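Local coordinates for kynurenine formamidase (Bacillus anthracis, PDB 4CZ1), which hydrolyses N-formyl-L-kynurenine to L-kynurenine and formate at a two-zinc site, the second step of tryptophan breakdown through the kynurenine pathway, at residues N15-W20 and I49-H54; T24-E29 and L45-H50. One frame throughout, in Å; residues are numbered along the deposited sequence.

Interaction 1: residues N15-W20 and I49-H54. With ZN (zinc ion), chain F; VNJ (2-aminoacetophenone), chain G.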
# COMPACT_ATOMS: atom_id res chain seq x y z
N ASN A 15 -11.95 6.22 -11.46
CA ASN A 15 -12.08 7.52 -12.07
C ASN A 15 -13.24 8.36 -11.56
O ASN A 15 -13.25 9.53 -11.81
CB ASN A 15 -12.13 7.41 -13.61
CG ASN A 15 -10.85 6.82 -14.23
OD1 ASN A 15 -9.91 6.42 -13.56
ND2 ASN A 15 -10.81 6.83 -15.52
N ASP A 16 -14.19 7.78 -10.82
CA ASP A 16 -15.25 8.58 -10.17
C ASP A 16 -14.93 9.06 -8.76
O ASP A 16 -15.71 9.81 -8.18
CB ASP A 16 -16.53 7.82 -10.10
CG ASP A 16 -17.02 7.35 -11.46
OD1 ASP A 16 -16.82 8.03 -12.51
OD2 ASP A 16 -17.56 6.21 -11.47
N ILE A 17 -13.79 8.69 -8.19
CA ILE A 17 -13.45 9.19 -6.86
C ILE A 17 -13.28 10.71 -6.83
O ILE A 17 -12.83 11.32 -7.80
CB ILE A 17 -12.18 8.52 -6.28
CG1 ILE A 17 -12.07 8.84 -4.77
CG2 ILE A 17 -10.92 8.96 -6.95
CD1 ILE A 17 -11.52 7.74 -3.92
N ALA A 18 -13.65 11.35 -5.72
CA ALA A 18 -13.46 12.80 -5.58
C ALA A 18 -12.02 13.11 -5.28
O ALA A 18 -11.31 12.30 -4.72
CB ALA A 18 -14.33 13.33 -4.46
N THR A 19 -11.62 14.33 -5.58
CA THR A 19 -10.34 14.87 -5.18
C THR A 19 -10.56 16.25 -4.52
O THR A 19 -11.66 16.74 -4.50
CB THR A 19 -9.38 15.03 -6.38
OG1 THR A 19 -10.00 15.84 -7.38
CG2 THR A 19 -9.10 13.69 -7.01
N TRP A 20 -9.52 16.81 -3.93
CA TRP A 20 -9.49 18.21 -3.47
C TRP A 20 -9.70 19.10 -4.70
O TRP A 20 -9.17 18.78 -5.77
CB TRP A 20 -8.12 18.57 -2.86
CG TRP A 20 -8.04 18.18 -1.39
CD1 TRP A 20 -7.74 16.96 -0.88
CD2 TRP A 20 -8.31 19.04 -0.28
NE1 TRP A 20 -7.79 17.00 0.49
CE2 TRP A 20 -8.14 18.28 0.88
CE3 TRP A 20 -8.67 20.37 -0.17
CZ2 TRP A 20 -8.37 18.80 2.14
CZ3 TRP A 20 -8.84 20.91 1.09
CH2 TRP A 20 -8.70 20.13 2.22
N ILE A 49 -1.55 12.39 -4.53
CA ILE A 49 -1.21 11.74 -3.28
C ILE A 49 -2.37 11.75 -2.33
O ILE A 49 -2.61 10.72 -1.69
CB ILE A 49 -0.04 12.47 -2.59
CG1 ILE A 49 1.25 12.30 -3.41
CG2 ILE A 49 0.14 11.96 -1.17
CD1 ILE A 49 1.72 10.88 -3.52
N HIS A 50 -3.12 12.88 -2.26
CA HIS A 50 -4.12 12.97 -1.23
C HIS A 50 -5.49 12.54 -1.74
O HIS A 50 -6.51 13.21 -1.51
CB HIS A 50 -4.10 14.39 -0.60
CG HIS A 50 -2.75 14.79 -0.05
ND1 HIS A 50 -2.39 14.62 1.27
CD2 HIS A 50 -1.64 15.25 -0.67
CE1 HIS A 50 -1.15 15.01 1.47
NE2 HIS A 50 -0.66 15.37 0.30
N THR A 51 -5.56 11.36 -2.35
CA THR A 51 -6.80 10.87 -2.89
C THR A 51 -7.16 9.59 -2.17
O THR A 51 -6.30 8.75 -2.02
CB THR A 51 -6.63 10.51 -4.38
OG1 THR A 51 -6.16 11.66 -5.04
CG2 THR A 51 -7.98 10.07 -5.06
N GLY A 52 -8.44 9.39 -1.89
CA GLY A 52 -8.85 8.19 -1.19
C GLY A 52 -8.19 8.05 0.15
O GLY A 52 -7.75 9.04 0.71
N THR A 53 -8.10 6.81 0.64
CA THR A 53 -7.43 6.53 1.91
C THR A 53 -5.88 6.73 1.81
O THR A 53 -5.22 6.10 0.97
CB THR A 53 -7.81 5.12 2.37
OG1 THR A 53 -9.24 4.98 2.33
CG2 THR A 53 -7.36 4.88 3.77
N HIS A 54 -5.32 7.57 2.66
CA HIS A 54 -3.94 7.93 2.51
C HIS A 54 -3.39 8.52 3.74
O HIS A 54 -4.10 8.85 4.65
CB HIS A 54 -3.72 8.97 1.38
CG HIS A 54 -4.30 10.31 1.68
ND1 HIS A 54 -5.66 10.54 1.66
CD2 HIS A 54 -3.73 11.45 2.11
CE1 HIS A 54 -5.92 11.74 2.12
NE2 HIS A 54 -4.75 12.35 2.28
ZN ZN F . -3.66 14.30 3.11
CAH VNJ G . -4.86 18.73 -1.89
CAG VNJ G . -4.37 18.84 -0.44
OAI VNJ G . -3.66 17.94 0.02
CAA VNJ G . -4.81 19.95 0.32
CAB VNJ G . -4.97 21.21 -0.31
CAC VNJ G . -5.42 22.32 0.41
CAD VNJ G . -5.71 22.19 1.78
CAE VNJ G . -5.56 20.96 2.42
CAF VNJ G . -5.11 19.84 1.69
NAJ VNJ G . -4.96 18.64 2.30
O HOH W 1 -10.38 11.31 -2.47
O HOH W 2 -5.79 15.03 2.51
O HOH W 3 -3.98 16.71 3.60

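Interaction 2: residues T24-E29 and L45-H50. With ZN (zinc ion), chain F; VNJ (2-aminoacetophenone), chain G.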
# COMPACT_ATOMS: atom_id res chain seq x y z
N THR A 24 -5.10 17.22 -9.01
CA THR A 24 -5.08 16.18 -10.05
C THR A 24 -6.24 15.26 -9.92
O THR A 24 -6.31 14.52 -8.94
CB THR A 24 -3.83 15.29 -9.97
OG1 THR A 24 -2.69 16.10 -9.76
CG2 THR A 24 -3.64 14.48 -11.21
N PRO A 25 -7.12 15.19 -10.92
CA PRO A 25 -8.12 14.08 -10.93
C PRO A 25 -7.50 12.68 -11.01
O PRO A 25 -6.42 12.54 -11.54
CB PRO A 25 -8.91 14.30 -12.20
CG PRO A 25 -8.43 15.61 -12.78
CD PRO A 25 -7.07 15.87 -12.22
N PHE A 26 -8.16 11.67 -10.43
CA PHE A 26 -7.66 10.35 -10.47
C PHE A 26 -7.86 9.76 -11.84
O PHE A 26 -8.99 9.84 -12.40
CB PHE A 26 -8.41 9.42 -9.55
CG PHE A 26 -7.88 8.02 -9.57
CD1 PHE A 26 -8.34 7.06 -10.52
CD2 PHE A 26 -6.93 7.61 -8.66
CE1 PHE A 26 -7.88 5.76 -10.50
CE2 PHE A 26 -6.45 6.30 -8.66
CZ PHE A 26 -6.96 5.38 -9.55
N SER A 27 -6.80 9.09 -12.34
CA SER A 27 -6.93 8.44 -13.63
C SER A 27 -6.21 7.08 -13.70
O SER A 27 -4.99 7.00 -13.41
CB SER A 27 -6.39 9.42 -14.72
OG SER A 27 -6.43 8.84 -15.95
N TYR A 28 -6.98 6.02 -13.94
CA TYR A 28 -6.40 4.73 -14.36
C TYR A 28 -6.85 4.47 -15.79
O TYR A 28 -8.02 4.59 -16.09
CB TYR A 28 -6.78 3.52 -13.51
CG TYR A 28 -6.20 2.24 -14.13
CD1 TYR A 28 -4.87 1.92 -13.96
CD2 TYR A 28 -6.95 1.47 -15.02
CE1 TYR A 28 -4.29 0.84 -14.58
CE2 TYR A 28 -6.39 0.37 -15.63
CZ TYR A 28 -5.08 0.06 -15.41
OH TYR A 28 -4.52 -1.01 -16.04
N GLU A 29 -5.89 4.27 -16.69
CA GLU A 29 -6.22 4.10 -18.11
C GLU A 29 -5.29 3.10 -18.79
O GLU A 29 -4.12 2.95 -18.40
CB GLU A 29 -6.21 5.45 -18.90
CG GLU A 29 -4.83 5.92 -19.33
CD GLU A 29 -4.77 7.39 -19.71
OE1 GLU A 29 -5.46 7.77 -20.70
OE2 GLU A 29 -4.01 8.17 -19.08
N LEU A 45 -1.29 5.05 -14.24
CA LEU A 45 -1.89 5.56 -13.05
C LEU A 45 -1.44 6.97 -12.83
O LEU A 45 -0.24 7.27 -12.78
CB LEU A 45 -1.50 4.69 -11.86
CG LEU A 45 -2.02 5.13 -10.48
CD1 LEU A 45 -3.54 5.12 -10.50
CD2 LEU A 45 -1.46 4.11 -9.46
N THR A 46 -2.44 7.83 -12.72
CA THR A 46 -2.21 9.22 -12.49
C THR A 46 -3.11 9.58 -11.33
O THR A 46 -4.31 9.31 -11.34
CB THR A 46 -2.49 10.10 -13.76
OG1 THR A 46 -1.67 9.64 -14.84
CG2 THR A 46 -2.13 11.60 -13.54
N MET A 47 -2.49 10.24 -10.33
CA MET A 47 -3.28 10.72 -9.17
C MET A 47 -2.53 11.74 -8.32
O MET A 47 -1.26 11.80 -8.31
CB MET A 47 -3.69 9.54 -8.28
CG MET A 47 -2.52 8.76 -7.62
SD MET A 47 -3.00 7.20 -6.78
CE MET A 47 -4.08 7.82 -5.50
N SER A 48 -3.32 12.52 -7.61
CA SER A 48 -2.86 13.17 -6.40
C SER A 48 -2.64 12.16 -5.23
O SER A 48 -3.42 11.28 -4.95
CB SER A 48 -3.90 14.19 -5.89
OG SER A 48 -3.49 14.71 -4.63
N ILE A 49 -1.55 12.39 -4.53
CA ILE A 49 -1.21 11.74 -3.28
C ILE A 49 -2.37 11.75 -2.33
O ILE A 49 -2.61 10.72 -1.69
CB ILE A 49 -0.04 12.47 -2.59
CG1 ILE A 49 1.25 12.30 -3.41
CG2 ILE A 49 0.14 11.96 -1.17
CD1 ILE A 49 1.72 10.88 -3.52
N HIS A 50 -3.12 12.88 -2.26
CA HIS A 50 -4.12 12.97 -1.23
C HIS A 50 -5.49 12.54 -1.74
O HIS A 50 -6.51 13.21 -1.51
CB HIS A 50 -4.10 14.39 -0.60
CG HIS A 50 -2.75 14.79 -0.05
ND1 HIS A 50 -2.39 14.62 1.27
CD2 HIS A 50 -1.64 15.25 -0.67
CE1 HIS A 50 -1.15 15.01 1.47
NE2 HIS A 50 -0.66 15.37 0.30
ZN ZN F . -3.66 14.30 3.11
CAH VNJ G . -4.86 18.73 -1.89
CAG VNJ G . -4.37 18.84 -0.44
OAI VNJ G . -3.66 17.94 0.02
CAA VNJ G . -4.81 19.95 0.32
CAB VNJ G . -4.97 21.21 -0.31
CAC VNJ G . -5.42 22.32 0.41
CAD VNJ G . -5.71 22.19 1.78
CAE VNJ G . -5.56 20.96 2.42
CAF VNJ G . -5.11 19.84 1.69
NAJ VNJ G . -4.96 18.64 2.30
O HOH W 4 -6.09 11.97 -7.94
O HOH W 5 -4.04 7.84 -16.03
O HOH W 3 -3.98 16.71 3.60
O HOH W 2 -5.79 15.03 2.51

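Interaction 1: residues N15-W20 and I49-H54
The zinc-binding loop 49-54 meets the substrate-binding loop 15-20 at the wall of the active site, where Trp-20 sets the edge of its indole against the backbone carbonyl of His-50. Trp-20 CD1 lies 4.0 Å from His-50 O, close to the plane of the indole. 2-Aminoacetophenone lies over one face of the indole, offset toward its rim, with Trp-20 CH2 3.3 Å from ligand CAE. The ligand carbonyl oxygen OAI sits over one face of the His-50 imidazole, opposite Ile-49 CG2. His-50 ND1 binds the zinc at 2.3 Å, and His-54 NE2 binds it at 2.4 Å. Asp-56, Glu-173 and two waters complete the coordination of this zinc.

Further along, the direct contact is mainly apolar. Ile-17 has CG1 anti to the backbone N (chi1 -167°), and this chain carries CD1 to Gly-52 CA at 3.8 Å. Its other branch, CG2, packs on Thr-51 CG2. A water joins the two loops by donating to Ala-18 O and accepting from Gly-52 N at 2.8 Å. His-54 ND1 donates to Gly-52 O at 2.7 Å in a nearly straight bond (168°), close to the imidazole plane. His-50 NE2 is hydrogen-bonded to Asp-198.

Both histidines on this zinc thus have their second ring nitrogen held by an oxygen acceptor. Together with the zinc bonds, this holds the ring rotations and would be expected to make the imidazoles more electron-rich as zinc ligands.

Interaction 2: residues T24-E29 and L45-H50
Ser-27 N donates to Thr-46 O at 2.7 Å, with an angle of 162° at the hydrogen. The return bond runs from Thr-46 N to Ser-27 O at 2.8 Å, and the donor lies in the carbonyl plane. Ser-27 O also receives a CA-H contact from Leu-45. A water touches three side chains here: Ser-27 OG at 2.6 Å, Thr-46 OG1 and Glu-29 OE2.

These bonds belong to the antiparallel hairpin of strands 27-32 and 42-48. Ser-27 and Thr-46 form a hydrogen-bonded pair, and Tyr-28 and Leu-45 the next, non-hydrogen-bonded one. Leu-45, Thr-46 and Met-47 also pair with a strand of the second subunit, so the sheet continues across the dimer interface.

Phe-26 swings its ring away from its own backbone nitrogen (chi1 -179°), alongside Met-47, and brings CZ to Leu-45 CD1 at 3.6 Å. Phe-26 CD2 packs on Met-47 CB at 3.8 Å. Met-47 bends at chi3 and makes an oblique Met-aromatic contact, with SD 5.2 Å from the Phe-26 ring centroid. Thr-24 lays CB against Ser-48 N, and a water bridges Thr-24 O to that same nitrogen. Ser-48 OG accepts from His-50 N in an ST turn and is hydrogen-bonded to Asp-23 of the ligand pocket.

Overall arrangement
Interactions 1 and 2 lie side by side, their centres about 8 Å apart, and share Ile-49 and His-50. Strand 42-48 of interaction 2 runs directly into the zinc-binding loop of interaction 1. The chain therefore passes from a strand paired with the second subunit to a metal ligand within a few residues. The side chain of Ser-48 is about 6 Å from that of Trp-20. The first segments also touch: Asn-15 OD1 probably accepts a hydrogen bond from Tyr-28 N at 3.0 Å, and Thr-19 CG2 packs on Thr-24 O at 3.5 Å. His-60, the inferred proton donor/acceptor, stacks its ring with that of His-50.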